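Local coordinates for protein peptidoglycan hydrolase FlgJ (Sphingomonas sp. A1, PDB 2ZYC) that probably hydrolyses the peptidoglycan layer as a flagellum-specific muramidase, through this C-terminal glycosidase family 73 domain, so that the rod can be assembled in the periplasm, at residues H119-A122 / R123-E127; G104-P107 / R108-K111; I56-G59 / S60-G64; H25-V28 / A29-A32. The protein carries 2 engineered substitutions. All coordinates share one frame; numbering follows the deposited sequence. Where two conformers were deposited one is given.

Contact 1 of 4, residues H119-A122 / R123-E127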
loop_
_atom_site.group_PDB
_atom_site.type_symbol
_atom_site.label_atom_id
_atom_site.label_comp_id
_atom_site.label_asym_id
_atom_site.label_seq_id
_atom_site.Cartn_x
_atom_site.Cartn_y
_atom_site.Cartn_z
ATOM N N HIS A 119 2.279 12.075 -7.648
ATOM C CA HIS A 119 1.083 12.859 -7.347
ATOM C C HIS A 119 -0.092 12.451 -8.235
ATOM O O HIS A 119 -1.217 12.326 -7.748
ATOM C CB HIS A 119 1.355 14.364 -7.448
ATOM C CG HIS A 119 0.366 15.201 -6.702
ATOM N ND1 HIS A 119 -0.818 15.633 -7.261
ATOM C CD2 HIS A 119 0.375 15.671 -5.431
ATOM C CE1 HIS A 119 -1.489 16.343 -6.372
ATOM N NE2 HIS A 119 -0.790 16.377 -5.251
ATOM N N ALA A 120 0.178 12.233 -9.528
ATOM C CA ALA A 120 -0.844 11.775 -10.479
ATOM C C ALA A 120 -1.438 10.437 -10.028
ATOM O O ALA A 120 -2.665 10.233 -10.065
ATOM C CB ALA A 120 -0.241 11.637 -11.879
ATOM N N PHE A 121 -0.549 9.539 -9.603
ATOM C CA PHE A 121 -0.929 8.224 -9.097
ATOM C C PHE A 121 -1.836 8.365 -7.872
ATOM O O PHE A 121 -2.901 7.759 -7.797
ATOM C CB PHE A 121 0.339 7.410 -8.780
ATOM C CG PHE A 121 0.095 6.170 -7.965
ATOM C CD1 PHE A 121 -0.494 5.046 -8.537
ATOM C CD2 PHE A 121 0.481 6.121 -6.623
ATOM C CE1 PHE A 121 -0.717 3.891 -7.776
ATOM C CE2 PHE A 121 0.270 4.974 -5.858
ATOM C CZ PHE A 121 -0.339 3.853 -6.441
ATOM N N ALA A 122 -1.409 9.187 -6.923
ATOM C CA ALA A 122 -2.180 9.389 -5.702
ATOM C C ALA A 122 -3.538 10.017 -5.991
ATOM O O ALA A 122 -4.541 9.598 -5.435
ATOM C CB ALA A 122 -1.382 10.221 -4.704
ATOM N N ARG A 123 -3.566 11.009 -6.881
ATOM C CA ARG A 123 -4.831 11.616 -7.319
ATOM C C ARG A 123 -5.781 10.579 -7.926
ATOM O O ARG A 123 -6.982 10.623 -7.672
ATOM C CB ARG A 123 -4.581 12.758 -8.309
ATOM C CG ARG A 123 -3.915 14.001 -7.705
ATOM C CD ARG A 123 -3.923 15.215 -8.660
ATOM N NE ARG A 123 -3.615 14.879 -10.056
ATOM C CZ ARG A 123 -2.419 14.990 -10.632
ATOM N NH1 ARG A 123 -1.366 15.417 -9.948
ATOM N NH2 ARG A 123 -2.270 14.655 -11.905
ATOM N N ALA A 124 -5.232 9.646 -8.711
ATOM C CA ALA A 124 -6.033 8.572 -9.327
ATOM C C ALA A 124 -6.656 7.647 -8.277
ATOM O O ALA A 124 -7.809 7.230 -8.415
ATOM C CB ALA A 124 -5.206 7.773 -10.339
ATOM N N LEU A 125 -5.897 7.346 -7.224
ATOM C CA LEU A 125 -6.420 6.556 -6.106
ATOM C C LEU A 125 -7.518 7.320 -5.375
ATOM O O LEU A 125 -8.557 6.751 -5.041
ATOM C CB LEU A 125 -5.305 6.224 -5.115
ATOM C CG LEU A 125 -4.278 5.183 -5.557
ATOM C CD1 LEU A 125 -3.132 5.198 -4.552
ATOM C CD2 LEU A 125 -4.918 3.796 -5.661
ATOM N N GLN A 126 -7.277 8.605 -5.126
ATOM C CA GLN A 126 -8.253 9.442 -4.443
ATOM C C GLN A 126 -9.560 9.552 -5.232
ATOM O O GLN A 126 -10.649 9.490 -4.653
ATOM C CB GLN A 126 -7.665 10.817 -4.153
ATOM C CG GLN A 126 -8.342 11.532 -3.001
ATOM C CD GLN A 126 -7.495 12.652 -2.445
ATOM O OE1 GLN A 126 -6.273 12.652 -2.594
ATOM N NE2 GLN A 126 -8.139 13.618 -1.796
ATOM N N GLU A 127 -9.453 9.701 -6.555
ATOM C CA GLU A 127 -10.643 9.726 -7.425
ATOM C C GLU A 127 -11.440 8.423 -7.331
ATOM O O GLU A 127 -12.678 8.425 -7.367
ATOM C CB GLU A 127 -10.253 10.003 -8.885
ATOM C CG GLU A 127 -11.419 9.886 -9.885
ATOM C CD GLU A 127 -10.983 10.054 -11.333
ATOM O OE1 GLU A 127 -10.119 10.912 -11.612
ATOM O OE2 GLU A 127 -11.525 9.332 -12.202
#
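His119 and Arg123, one turn apart on helix 118-127, cross at about a right angle, and the polar part of the contact is theirs. Arg123 NH1 comes to the edge of the imidazole and donates to His119 ND1 at 2.8 Å. The donor lies close to the imidazole plane and the acceptor close to the guanidinium plane, although the two planes are turned 40° against each other and the N-H points somewhat off line. The bend of the arginine at chi3 (-42°) folds the guanidinium back along the helix to the ring. Because ND1 accepts here, a proton on NE2 is the consistent choice, and NE2 is hydrogen-bonded to Asp138 OD1, which ties the imidazole at both nitrogens. Four backbone bonds of alpha-helical i to i+4 type, from Arg123 N to His119 O through Gln126 N to Ala122 O, keep this turn of helix regular.

Packing accompanies these bonds. The guanidinium lies with one face over Ala120 CA, 3.4 Å from its plane, and Arg123 NH2 approaches Ala120 CB at 3.6 Å. The aliphatic Arg123 CD also passes 3.4 Å from His119 ND1.

Leu125 and Phe121 form a second, wholly apolar pair. Leu125 CD1 sits over one face of the phenyl ring, 4.0 Å from its centroid, a CH-pi contact; it comes to 3.6 Å from Phe121 CZ.

The helix thus presents two unlike sides. His119, Ala122 and Gln126 lie against helix 136-145, whereas Phe121 and Leu125 pack on Gln30 of helix 24-35 and Tyr99 of helix 92-105.

Contact 2 of 4, residues G104-P107 / R108-K111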
loop_
_atom_site.group_PDB
_atom_site.type_symbol
_atom_site.label_atom_id
_atom_site.label_comp_id
_atom_site.label_asym_id
_atom_site.label_seq_id
_atom_site.Cartn_x
_atom_site.Cartn_y
_atom_site.Cartn_z
ATOM N N GLY A 104 -6.723 -2.918 -10.019
ATOM C CA GLY A 104 -6.521 -3.300 -11.423
ATOM C C GLY A 104 -7.807 -3.546 -12.184
ATOM O O GLY A 104 -7.877 -3.300 -13.391
ATOM N N ASN A 105 -8.831 -4.025 -11.479
ATOM C CA ASN A 105 -10.095 -4.399 -12.117
ATOM C C ASN A 105 -11.246 -3.403 -11.946
ATOM O O ASN A 105 -12.075 -3.275 -12.852
ATOM C CB ASN A 105 -10.541 -5.807 -11.682
ATOM C CG ASN A 105 -9.630 -6.900 -12.200
ATOM O OD1 ASN A 105 -8.966 -7.599 -11.425
ATOM N ND2 ASN A 105 -9.581 -7.052 -13.516
ATOM N N SER A 106 -11.297 -2.696 -10.814
ATOM C CA SER A 106 -12.408 -1.788 -10.523
ATOM C C SER A 106 -12.374 -0.559 -11.437
ATOM O O SER A 106 -11.375 0.162 -11.467
ATOM C CB SER A 106 -12.391 -1.356 -9.055
ATOM O OG SER A 106 -12.378 -2.476 -8.178
ATOM N N PRO A 107 -13.467 -0.317 -12.195
ATOM C CA PRO A 107 -13.497 0.893 -13.034
ATOM C C PRO A 107 -13.225 2.224 -12.309
ATOM O O PRO A 107 -12.685 3.147 -12.924
ATOM C CB PRO A 107 -14.918 0.871 -13.609
ATOM C CG PRO A 107 -15.244 -0.584 -13.681
ATOM C CD PRO A 107 -14.683 -1.134 -12.400
ATOM N N ARG A 108 -13.585 2.335 -11.030
ATOM C CA ARG A 108 -13.332 3.581 -10.294
ATOM C C ARG A 108 -11.835 3.911 -10.224
ATOM O O ARG A 108 -11.461 5.085 -10.145
ATOM C CB ARG A 108 -13.941 3.562 -8.886
ATOM C CG ARG A 108 -13.467 2.427 -7.997
ATOM C CD ARG A 108 -14.245 2.348 -6.673
ATOM N NE ARG A 108 -15.681 2.155 -6.885
ATOM C CZ ARG A 108 -16.552 1.783 -5.943
ATOM N NH1 ARG A 108 -16.156 1.554 -4.693
ATOM N NH2 ARG A 108 -17.837 1.638 -6.258
ATOM N N TYR A 109 -10.999 2.874 -10.267
ATOM C CA TYR A 109 -9.536 3.025 -10.235
ATOM C C TYR A 109 -8.875 2.993 -11.620
ATOM O O TYR A 109 -7.650 2.859 -11.724
ATOM C CB TYR A 109 -8.901 1.952 -9.330
ATOM C CG TYR A 109 -9.270 2.083 -7.869
ATOM C CD1 TYR A 109 -8.810 3.151 -7.108
ATOM C CD2 TYR A 109 -10.077 1.132 -7.245
ATOM C CE1 TYR A 109 -9.153 3.281 -5.761
ATOM C CE2 TYR A 109 -10.425 1.250 -5.903
ATOM C CZ TYR A 109 -9.962 2.328 -5.171
ATOM O OH TYR A 109 -10.297 2.449 -3.841
ATOM N N ALA A 110 -9.672 3.128 -12.680
ATOM C CA ALA A 110 -9.166 2.978 -14.054
ATOM C C ALA A 110 -8.049 3.962 -14.403
ATOM O O ALA A 110 -7.238 3.693 -15.288
ATOM C CB ALA A 110 -10.307 3.104 -15.064
ATOM N N LYS A 111 -8.012 5.095 -13.705
ATOM C CA LYS A 111 -7.007 6.133 -13.961
ATOM C C LYS A 111 -5.627 5.835 -13.357
ATOM O O LYS A 111 -4.644 6.512 -13.671
ATOM C CB LYS A 111 -7.527 7.499 -13.491
ATOM C CG LYS A 111 -8.576 8.120 -14.423
ATOM C CD LYS A 111 -7.947 8.488 -15.760
ATOM C CE LYS A 111 -8.951 9.086 -16.735
ATOM N NZ LYS A 111 -8.250 9.752 -17.875
#
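The carbonyl O of Ser106 accepts the backbone N-H of Tyr109 at 3.0 Å, and one residue on, Pro107 O takes the N-H of Ala110 at the same distance, also 3.0 Å. Two successive i to i+3 bonds of this kind mark a short 3-10 turn, here built on Pro107 and Arg108 just after helix 92-105, where Ser106 is the first residue to leave helical angles. In both bonds the donor stands above the carbonyl plane and not on a lone pair, a consequence of the tight winding. The bond to Pro107 O is the straighter of the two at hydrogen, with an N-H...O angle of 154° against 144°.

Pro107 has no N-H to donate, and none is needed at the first position of the turn; its carbonyl accepts from Ala110. Ala110 CB comes to 3.2 Å from Pro107 O. In one of its two deposited conformers, Ser106 OG is hydrogen-bonded to Leu102 O, one turn back, and so links the turn to the last residues of the helix it leaves.

Arg108 holds CG between its backbone N and carbonyl carbon (chi1 58°), which brings that methylene 4.1 Å from Ser106 CB while the guanidinium runs outward. Tyr109, buried, turns its ring inward against Leu102 and Val103 of helix 92-105. Its ring and Ser106 meet at the edge: Ser106 CB lies near the ring plane beside CD2, 3.8 Å from that atom.

Contact 3 of 4, residues I56-G59 / S60-G64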
loop_
_atom_site.group_PDB
_atom_site.type_symbol
_atom_site.label_atom_id
_atom_site.label_comp_id
_atom_site.label_asym_id
_atom_site.label_seq_id
_atom_site.Cartn_x
_atom_site.Cartn_y
_atom_site.Cartn_z
ATOM N N ILE A 56 -7.448 -1.886 3.963
ATOM C CA ILE A 56 -8.664 -2.118 3.176
ATOM C C ILE A 56 -9.804 -2.647 4.044
ATOM O O ILE A 56 -9.673 -3.676 4.708
ATOM C CB ILE A 56 -8.427 -3.070 1.986
ATOM C CG1 ILE A 56 -7.258 -2.600 1.102
ATOM C CG2 ILE A 56 -9.721 -3.232 1.155
ATOM C CD1 ILE A 56 -7.393 -1.184 0.550
ATOM N N LYS A 57 -10.928 -1.933 4.013
ATOM C CA LYS A 57 -12.130 -2.329 4.748
ATOM C C LYS A 57 -12.739 -3.613 4.190
ATOM O O LYS A 57 -12.681 -3.880 2.977
ATOM C CB LYS A 57 -13.183 -1.210 4.730
ATOM C CG LYS A 57 -12.741 0.129 5.319
ATOM C CD LYS A 57 -13.806 1.201 5.025
ATOM C CE LYS A 57 -13.408 2.558 5.554
ATOM N NZ LYS A 57 -14.449 3.588 5.244
ATOM N N ALA A 58 -13.301 -4.409 5.096
ATOM C CA ALA A 58 -14.056 -5.605 4.743
ATOM C C ALA A 58 -15.531 -5.248 4.613
ATOM O O ALA A 58 -16.219 -5.053 5.609
ATOM C CB ALA A 58 -13.870 -6.684 5.817
ATOM N N GLY A 59 -16.011 -5.145 3.378
ATOM C CA GLY A 59 -17.427 -4.850 3.139
ATOM C C GLY A 59 -18.250 -6.091 2.841
ATOM O O GLY A 59 -17.825 -7.215 3.119
ATOM N N SER A 60 -19.431 -5.881 2.265
ATOM C CA SER A 60 -20.366 -6.963 1.966
ATOM C C SER A 60 -19.857 -7.973 0.932
ATOM O O SER A 60 -20.281 -9.126 0.942
ATOM C CB SER A 60 -21.702 -6.381 1.495
ATOM O OG SER A 60 -21.501 -5.540 0.379
ATOM N N ASN A 61 -18.959 -7.541 0.047
ATOM C CA ASN A 61 -18.406 -8.428 -0.985
ATOM C C ASN A 61 -17.143 -9.170 -0.522
ATOM O O ASN A 61 -16.490 -9.845 -1.322
ATOM C CB ASN A 61 -18.122 -7.641 -2.274
ATOM C CG ASN A 61 -16.962 -6.671 -2.114
ATOM O OD1 ASN A 61 -16.555 -6.374 -0.999
ATOM N ND2 ASN A 61 -16.436 -6.165 -3.226
ATOM N N TRP A 62 -16.794 -9.014 0.755
ATOM C CA TRP A 62 -15.657 -9.729 1.350
ATOM C C TRP A 62 -16.124 -10.880 2.241
ATOM O O TRP A 62 -16.824 -10.662 3.229
ATOM C CB TRP A 62 -14.777 -8.767 2.158
ATOM C CG TRP A 62 -13.637 -9.429 2.872
ATOM C CD1 TRP A 62 -13.575 -9.740 4.203
ATOM C CD2 TRP A 62 -12.391 -9.846 2.304
ATOM N NE1 TRP A 62 -12.373 -10.340 4.498
ATOM C CE2 TRP A 62 -11.623 -10.416 3.351
ATOM C CE3 TRP A 62 -11.850 -9.809 1.009
ATOM C CZ2 TRP A 62 -10.339 -10.934 3.143
ATOM C CZ3 TRP A 62 -10.564 -10.325 0.804
ATOM C CH2 TRP A 62 -9.830 -10.877 1.872
ATOM N N THR A 63 -15.707 -12.091 1.886
ATOM C CA THR A 63 -16.078 -13.297 2.632
ATOM C C THR A 63 -14.843 -13.958 3.249
ATOM O O THR A 63 -14.926 -15.062 3.801
ATOM C CB THR A 63 -16.798 -14.316 1.730
ATOM O OG1 THR A 63 -15.947 -14.649 0.630
ATOM C CG2 THR A 63 -18.122 -13.736 1.205
ATOM N N GLY A 64 -13.704 -13.277 3.157
ATOM C CA GLY A 64 -12.473 -13.757 3.770
ATOM C C GLY A 64 -12.433 -13.510 5.267
ATOM O O GLY A 64 -13.445 -13.167 5.892
HETATM O O HOH W 1 -15.213 -4.879 0.716
HETATM O O HOH W 2 -17.037 -8.474 5.402
#
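Gly59 to Trp62 make a type I beta turn, closed by Trp62 N donating to Gly59 O at 3.1 Å with an N-H...O angle of 157°, the donor standing well above the carbonyl plane. Ser60 and Asn61 occupy the two corners of this surface loop, which connects helix 24-35 to strand 65-71.

The side-chain contact is between Ala58 and Trp62. With CG anti to the backbone N (chi1 176°), the indole is carried back across the turn, and its CD1 comes to 3.5 Å from Ala58 CB, the methyl approaching the ring obliquely. Gly64 N, further along the chain, lies over one face of the indole, 3.4 Å from its plane. Trp62 NE1 is hydrogen-bonded to Lys65 O, where strand 65-71 begins. Arg87 of strand 82-88 also touches Ala58, Asn61 and Trp62, placing the loop against the two-stranded antiparallel sheet.

Two waters complete the turn. Water 1 accepts from Gly59 N and donates to Asn61 OD1 at 2.6 Å; the amide oxygen is brought round to it by chi1 of 69°. Water 2 donates to Gly59 O at 2.7 Å and also, more loosely, to Trp62 O at 3.1 Å.

Gly59 O is therefore gripped twice, by the turn N-H and by a water, and Gly59 N is met by water 1, which passes the link on to Asn61 OD1. Within the turn itself, polar bonds from backbone and water predominate, and Ala58 against the indole is its apolar part; outside it, Lys65 O and Arg87 help to place the tryptophan.

Contact 4 of 4, residues H25-V28 / A29-A32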
loop_
_atom_site.group_PDB
_atom_site.type_symbol
_atom_site.label_atom_id
_atom_site.label_comp_id
_atom_site.label_asym_id
_atom_site.label_seq_id
_atom_site.Cartn_x
_atom_site.Cartn_y
_atom_site.Cartn_z
ATOM N N HIS A 25 7.822 1.210 -6.531
ATOM C CA HIS A 25 8.018 2.031 -5.337
ATOM C C HIS A 25 6.802 2.891 -4.991
ATOM O O HIS A 25 6.674 3.336 -3.845
ATOM C CB HIS A 25 9.309 2.860 -5.420
ATOM C CG HIS A 25 9.217 4.080 -6.281
ATOM N ND1 HIS A 25 9.110 4.022 -7.655
ATOM C CD2 HIS A 25 9.287 5.395 -5.966
ATOM C CE1 HIS A 25 9.089 5.248 -8.143
ATOM N NE2 HIS A 25 9.192 6.100 -7.140
ATOM N N PHE A 26 5.914 3.122 -5.964
ATOM C CA PHE A 26 4.643 3.820 -5.663
ATOM C C PHE A 26 3.838 3.014 -4.640
ATOM O O PHE A 26 3.238 3.582 -3.718
ATOM C CB PHE A 26 3.780 4.021 -6.920
ATOM C CG PHE A 26 4.248 5.130 -7.835
ATOM C CD1 PHE A 26 5.525 5.673 -7.734
ATOM C CD2 PHE A 26 3.397 5.608 -8.832
ATOM C CE1 PHE A 26 5.942 6.694 -8.592
ATOM C CE2 PHE A 26 3.814 6.616 -9.703
ATOM C CZ PHE A 26 5.093 7.153 -9.578
ATOM N N LEU A 27 3.833 1.694 -4.809
ATOM C CA LEU A 27 3.079 0.801 -3.927
ATOM C C LEU A 27 3.766 0.596 -2.578
ATOM O O LEU A 27 3.098 0.478 -1.547
ATOM C CB LEU A 27 2.809 -0.541 -4.619
ATOM C CG LEU A 27 1.965 -0.470 -5.900
ATOM C CD1 LEU A 27 1.755 -1.858 -6.458
ATOM C CD2 LEU A 27 0.617 0.214 -5.661
ATOM N N VAL A 28 5.098 0.552 -2.591
ATOM C CA VAL A 28 5.888 0.506 -1.352
ATOM C C VAL A 28 5.624 1.767 -0.527
ATOM O O VAL A 28 5.397 1.691 0.685
ATOM C CB VAL A 28 7.406 0.376 -1.629
ATOM C CG1 VAL A 28 8.208 0.468 -0.311
ATOM C CG2 VAL A 28 7.714 -0.940 -2.371
ATOM N N ALA A 29 5.646 2.919 -1.200
ATOM C CA ALA A 29 5.383 4.200 -0.552
ATOM C C ALA A 29 4.002 4.211 0.071
ATOM O O ALA A 29 3.838 4.611 1.229
ATOM C CB ALA A 29 5.531 5.345 -1.540
ATOM N N GLN A 30 3.013 3.747 -0.688
ATOM C CA GLN A 30 1.639 3.769 -0.203
ATOM C C GLN A 30 1.462 2.912 1.053
ATOM O O GLN A 30 0.832 3.349 2.032
ATOM C CB GLN A 30 0.662 3.347 -1.290
ATOM C CG GLN A 30 -0.789 3.656 -0.898
ATOM C CD GLN A 30 -1.793 3.128 -1.886
ATOM O OE1 GLN A 30 -1.435 2.474 -2.867
ATOM N NE2 GLN A 30 -3.073 3.412 -1.636
ATOM N N ALA A 31 2.033 1.711 1.020
ATOM C CA ALA A 31 1.989 0.794 2.163
ATOM C C ALA A 31 2.701 1.400 3.381
ATOM O O ALA A 31 2.219 1.279 4.509
ATOM C CB ALA A 31 2.597 -0.535 1.787
ATOM N N ALA A 32 3.839 2.045 3.135
ATOM C CA ALA A 32 4.597 2.751 4.173
ATOM C C ALA A 32 3.779 3.870 4.827
ATOM O O ALA A 32 3.770 4.009 6.050
ATOM C CB ALA A 32 5.883 3.322 3.597
#
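Leu27 turns CG beside its backbone N (chi1 -62°), while Gln30 sets CG anti to its own (chi1 -168°) and then runs extended; the two side chains, three residues apart on helix 24-35, pass each other at a slant. In one of the two deposited conformers of Leu27, CD2 stands 4.1 Å from Gln30 OE1, a loose contact and no polar bond. The extended chain takes the Gln30 amide away from the helix to two hydroxyls: OE1 has a weak hydrogen bond with Tyr99 OH and NE2 one with Tyr136 OH. Both the oxygen and the nitrogen of this buried amide thus find a partner, though each bond is weak.

The backbone does the rest. Four successive i to i+4 bonds run from Ala29 N donating to His25 O, through Gln30 N to Phe26 O and Ala31 N to Leu27 O, as far as Ala32 N, which lies 2.9 Å from Val28 O. The alanine methyls stay close to these carbonyls, Ala29 CB reaching 3.3 Å from His25 O and Ala32 CB 3.4 Å from Val28 O.

Ala29 meets Val143 and Ile144 of helix 136-145 and, with Val28, Leu149 of helix 147-156; Leu27 packs on the small Ala16 and Ala17 of helix 3-20. Such a buried, alanine-rich helix enclosed by others is in keeping with the central helix of the lysozyme-like fold, which in relatives carries the general-acid glutamate near its C-terminal end, a role that helix 24-35 probably shares.

In the fold
Contacts 1, 2 and 4 form a connected series. Contact 4 meets contact 1 where Phe121 CG lies 3.5 Å from Phe26 CD2, the two rings at about 45°, and where Leu125 CD1 is 3.4 Å from Gln30 NE2. Contact 2 packs on contact 1, Tyr109 CE1 being 3.6 Å from Leu125 O. Contact 3 stands apart beside the two-stranded sheet, its nearest atoms about 6 Å from contact 2 and about 7 Å from contact 4. Contacts 1 and 4 lie on helices and contact 2 on the turn after one, all in the helical body; contact 4 is on the helix that, as in other lysozyme-like enzymes, probably bears the general acid.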